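Local coordinates for protein 3-hydroxyisobutyryl-CoA hydrolase (Mycobacterium thermoresistibile, PDB 4HDT) that probably hydrolyses 3-hydroxyisobutyryl-CoA to 3-hydroxyisobutyrate and free CoA, and binds several zinc ions, at residues 89-92 / 93-96; 323-326 / 327-331. One frame throughout, in Å; residues are numbered along the deposited sequence.

Interaction 1. Residues 89-92 / 93-96; sequences RFWF and DEYR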
loop_
_atom_site.group_PDB
_atom_site.type_symbol
_atom_site.label_atom_id
_atom_site.label_comp_id
_atom_site.label_asym_id
_atom_site.label_seq_id
_atom_site.Cartn_x
_atom_site.Cartn_y
_atom_site.Cartn_z
ATOM N N ARG A 89 1.921 6.774 -16.793
ATOM C CA ARG A 89 1.478 5.572 -17.441
ATOM C C ARG A 89 1.566 4.388 -16.484
ATOM O O ARG A 89 0.696 3.520 -16.477
ATOM C CB ARG A 89 2.292 5.285 -18.677
ATOM C CG ARG A 89 1.715 4.121 -19.485
ATOM C CD ARG A 89 0.295 4.398 -20.024
ATOM N NE ARG A 89 -0.466 3.160 -20.131
ATOM C CZ ARG A 89 -1.665 3.029 -20.708
ATOM N NH1 ARG A 89 -2.265 4.074 -21.290
ATOM N NH2 ARG A 89 -2.262 1.828 -20.728
ATOM N N PHE A 90 2.641 4.344 -15.709
ATOM C CA PHE A 90 2.821 3.286 -14.702
ATOM C C PHE A 90 1.621 3.292 -13.743
ATOM O O PHE A 90 1.013 2.253 -13.502
ATOM C CB PHE A 90 4.159 3.457 -13.937
ATOM C CG PHE A 90 4.293 2.546 -12.744
ATOM C CD1 PHE A 90 4.541 1.200 -12.904
ATOM C CD2 PHE A 90 4.110 3.045 -11.478
ATOM C CE1 PHE A 90 4.676 0.346 -11.820
ATOM C CE2 PHE A 90 4.210 2.217 -10.377
ATOM C CZ PHE A 90 4.472 0.838 -10.550
ATOM N N TRP A 91 1.323 4.454 -13.200
ATOM C CA TRP A 91 0.225 4.556 -12.217
ATOM C C TRP A 91 -1.105 4.216 -12.879
ATOM O O TRP A 91 -1.963 3.589 -12.249
ATOM C CB TRP A 91 0.186 5.941 -11.616
ATOM C CG TRP A 91 1.281 6.249 -10.677
ATOM C CD1 TRP A 91 1.872 5.388 -9.827
ATOM C CD2 TRP A 91 1.898 7.510 -10.463
ATOM N NE1 TRP A 91 2.835 6.019 -9.089
ATOM C CE2 TRP A 91 2.871 7.338 -9.460
ATOM C CE3 TRP A 91 1.727 8.771 -11.016
ATOM C CZ2 TRP A 91 3.677 8.415 -8.988
ATOM C CZ3 TRP A 91 2.509 9.843 -10.545
ATOM C CH2 TRP A 91 3.478 9.654 -9.562
ATOM N N PHE A 92 -1.311 4.656 -14.109
ATOM C CA PHE A 92 -2.539 4.323 -14.833
ATOM C C PHE A 92 -2.741 2.798 -14.888
ATOM O O PHE A 92 -3.791 2.281 -14.520
ATOM C CB PHE A 92 -2.479 4.953 -16.238
ATOM C CG PHE A 92 -3.781 5.003 -16.968
ATOM C CD1 PHE A 92 -4.177 3.975 -17.780
ATOM C CD2 PHE A 92 -4.581 6.120 -16.882
ATOM C CE1 PHE A 92 -5.387 4.027 -18.474
ATOM C CE2 PHE A 92 -5.785 6.189 -17.553
ATOM C CZ PHE A 92 -6.192 5.138 -18.342
ATOM N N ASP A 93 -1.735 2.062 -15.329
ATOM C CA ASP A 93 -1.788 0.616 -15.425
ATOM C C ASP A 93 -1.813 -0.054 -14.038
ATOM O O ASP A 93 -2.523 -1.034 -13.821
ATOM C CB ASP A 93 -0.603 0.092 -16.248
ATOM C CG ASP A 93 -0.731 0.403 -17.730
ATOM O OD1 ASP A 93 -1.881 0.577 -18.265
ATOM O OD2 ASP A 93 0.326 0.460 -18.426
ATOM N N GLU A 94 -1.052 0.497 -13.093
ATOM C CA GLU A 94 -0.995 -0.092 -11.764
ATOM C C GLU A 94 -2.327 0.029 -11.036
ATOM O O GLU A 94 -2.791 -0.944 -10.448
ATOM C CB GLU A 94 0.095 0.561 -10.921
ATOM C CG GLU A 94 0.285 -0.073 -9.546
ATOM C CD GLU A 94 1.299 0.665 -8.713
ATOM O OE1 GLU A 94 1.303 1.911 -8.802
ATOM O OE2 GLU A 94 2.077 0.038 -7.964
ATOM N N TYR A 95 -2.933 1.192 -11.115
ATOM C CA TYR A 95 -4.189 1.413 -10.392
ATOM C C TYR A 95 -5.308 0.612 -11.048
ATOM O O TYR A 95 -6.189 0.087 -10.370
ATOM C CB TYR A 95 -4.574 2.875 -10.239
ATOM C CG TYR A 95 -3.570 3.769 -9.482
ATOM C CD1 TYR A 95 -2.407 3.263 -8.914
ATOM C CD2 TYR A 95 -3.786 5.113 -9.391
ATOM C CE1 TYR A 95 -1.483 4.085 -8.286
ATOM C CE2 TYR A 95 -2.880 5.952 -8.752
ATOM C CZ TYR A 95 -1.721 5.453 -8.237
ATOM O OH TYR A 95 -0.841 6.362 -7.675
ATOM N N ARG A 96 -5.299 0.471 -12.361
ATOM C CA ARG A 96 -6.224 -0.443 -12.991
ATOM C C ARG A 96 -6.051 -1.909 -12.532
ATOM O O ARG A 96 -7.039 -2.626 -12.308
ATOM C CB ARG A 96 -6.123 -0.306 -14.527
ATOM C CG ARG A 96 -6.816 0.967 -15.042
ATOM C CD ARG A 96 -6.355 1.401 -16.450
ATOM N NE ARG A 96 -6.518 0.370 -17.442
ATOM C CZ ARG A 96 -7.606 0.191 -18.206
ATOM N NH1 ARG A 96 -8.672 0.979 -18.070
ATOM N NH2 ARG A 96 -7.648 -0.794 -19.106
#
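On helix 85-103 of this crotonase-fold protein, the phenol oxygen of Y95 sits over one face of the W91 indole, displaced toward its rim, while OE1 of E94 lies in the plane of the same ring at its CD1 edge. One face of the Y95 ring receives the carbonyl oxygen of W91, with O 3.2 Å from CG of Y95. CB of W91 adds a CH-pi contact, 4.2 Å from the Y95 ring centroid; the two rings themselves barely overlap. The R89 guanidinium has CD1 of F92 over one face and OD2 of D93 at its edge, in plane. W91 and Y95 are i, i+4 neighbours, W91 and E94 i, i+3, amid regular backbone bonds such as E94 N to F90 O (2.7 Å). E94 sets CG anti to the backbone N (chi1 -176°) and runs on extended, bringing OE1 3.3 Å from CE2 of F90, carboxylate and ring planes 54° apart. In the R89-D93 salt bridge, NE gives OD2 a fairly straight bond, 3.3 Å, from above the carboxylate, and NH2 gives OD1 a weak one. D93 OD2 also bonds NE2 of H35, a zinc ligand together with E86, placing D93 in that metal's second shell. Y95 OH is held by D150 and S296, R96 NH1 by the carbonyl oxygens of T347 and E349. The aliphatic part of R96 runs alongside the F92 ring, with CD 3.5 Å from CE1 of F92.

Interaction 2. Residues 323-326 / 327-331; sequences RPAT and LAEVT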
loop_
_atom_site.group_PDB
_atom_site.type_symbol
_atom_site.label_atom_id
_atom_site.label_comp_id
_atom_site.label_asym_id
_atom_site.label_seq_id
_atom_site.Cartn_x
_atom_site.Cartn_y
_atom_site.Cartn_z
ATOM N N ARG A 323 10.149 21.557 1.320
ATOM C CA ARG A 323 9.712 22.892 0.938
ATOM C C ARG A 323 8.253 22.792 0.489
ATOM O O ARG A 323 7.979 22.140 -0.516
ATOM C CB ARG A 323 10.627 23.406 -0.204
ATOM N N PRO A 324 7.296 23.395 1.235
ATOM C CA PRO A 324 7.469 24.164 2.469
ATOM C C PRO A 324 8.059 23.381 3.622
ATOM O O PRO A 324 7.766 22.198 3.803
ATOM C CB PRO A 324 6.045 24.608 2.827
ATOM C CG PRO A 324 5.160 23.656 2.121
ATOM C CD PRO A 324 5.870 23.294 0.861
ATOM N N ALA A 325 8.850 24.074 4.437
ATOM C CA ALA A 325 9.615 23.409 5.482
ATOM C C ALA A 325 8.777 23.157 6.733
ATOM O O ALA A 325 9.144 22.340 7.554
ATOM C CB ALA A 325 10.842 24.228 5.844
ATOM N N THR A 326 7.672 23.873 6.878
ATOM C CA THR A 326 6.838 23.740 8.077
ATOM C C THR A 326 5.380 23.619 7.684
ATOM O O THR A 326 4.966 24.143 6.653
ATOM C CB THR A 326 6.996 24.966 9.014
ATOM O OG1 THR A 326 6.448 26.150 8.397
ATOM C CG2 THR A 326 8.441 25.208 9.324
ATOM N N LEU A 327 4.595 22.947 8.529
ATOM C CA LEU A 327 3.152 22.859 8.330
ATOM C C LEU A 327 2.460 24.219 8.308
ATOM O O LEU A 327 1.492 24.407 7.606
ATOM C CB LEU A 327 2.525 21.998 9.418
ATOM C CG LEU A 327 2.873 20.520 9.305
ATOM C CD1 LEU A 327 2.624 19.809 10.619
ATOM C CD2 LEU A 327 2.031 19.851 8.228
ATOM N N ALA A 328 2.968 25.170 9.084
ATOM C CA ALA A 328 2.371 26.490 9.139
ATOM C C ALA A 328 2.392 27.214 7.790
ATOM O O ALA A 328 1.551 28.072 7.542
ATOM C CB ALA A 328 3.077 27.331 10.204
ATOM N N GLU A 329 3.342 26.846 6.924
ATOM C CA GLU A 329 3.466 27.410 5.565
ATOM C C GLU A 329 2.588 26.702 4.507
ATOM O O GLU A 329 2.565 27.100 3.353
ATOM C CB GLU A 329 4.931 27.383 5.110
ATOM C CG GLU A 329 5.911 28.127 6.013
ATOM C CD GLU A 329 7.350 27.798 5.674
ATOM O OE1 GLU A 329 8.004 27.011 6.389
ATOM O OE2 GLU A 329 7.830 28.296 4.644
ATOM N N VAL A 330 1.910 25.628 4.877
ATOM C CA VAL A 330 0.998 24.937 3.969
ATOM C C VAL A 330 -0.363 25.630 4.001
ATOM O O VAL A 330 -0.992 25.699 5.062
ATOM C CB VAL A 330 0.861 23.453 4.372
ATOM C CG1 VAL A 330 -0.164 22.728 3.506
ATOM C CG2 VAL A 330 2.205 22.752 4.306
ATOM N N THR A 331 -0.818 26.137 2.855
ATOM C CA THR A 331 -2.128 26.802 2.766
ATOM C C THR A 331 -3.179 25.799 2.331
ATOM O O THR A 331 -2.861 24.692 1.861
ATOM C CB THR A 331 -2.152 27.935 1.732
ATOM O OG1 THR A 331 -1.936 27.376 0.426
ATOM C CG2 THR A 331 -1.075 28.981 2.013
HETATM O O HOH W 1 9.598 26.656 3.405
#
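T326 and E329 are joined through both backbone and side chain, closing a 3-10 turn over residues 327-329. OG1 of T326 occupies the position between its own N and carbonyl carbon (chi1 67°), from which it donates to OE1 of E329 at 2.7 Å, on the anti lone pair. In E329, CG anti to the carbonyl carbon (chi1 -58°) and an extended chain beyond it carry the carboxylate back to T326 and A325. The backbone tie, E329 N to T326 O at 3.2 Å, meets the oxygen from well above the carbonyl plane, while V330 N bonds L327 O to continue the turn. A water links the second carboxylate oxygen to the backbone: it donates to OE2 of E329 at 2.7 Å and accepts from A325 N. On the apolar side, P324, which follows a cis peptide bond, places CG 3.8 Å from CG2 of V330, the two side chains crossing at about a right angle, and its CB meets CB of E329. The polar part lies at the surface, whereas L327 packs on helices 239-249 and 266-279, V330 rests on I267 and S270 of the latter, and T331 OG1 N-caps helix 332-336 through D334 N.

Interaction 1 comes first along the chain, within helix 85-103, and interaction 2 much later, in the loop between helices 303-313 and 332-336. Their centres are about 30 Å apart and their nearest atoms about 16 Å, so the two do not touch, although both belong to the enoyl-CoA hydratase/isomerase part of the chain. The first is a partly buried piece of helix packed between helices 35-49 and 285-299, next to a zinc site. The second is a surface turn, farther from the centre of the chain and away from the zinc sites, covering helices 239-249 and 266-279. One thus belongs to a metal-site surrounding, the other to peripheral helical packing.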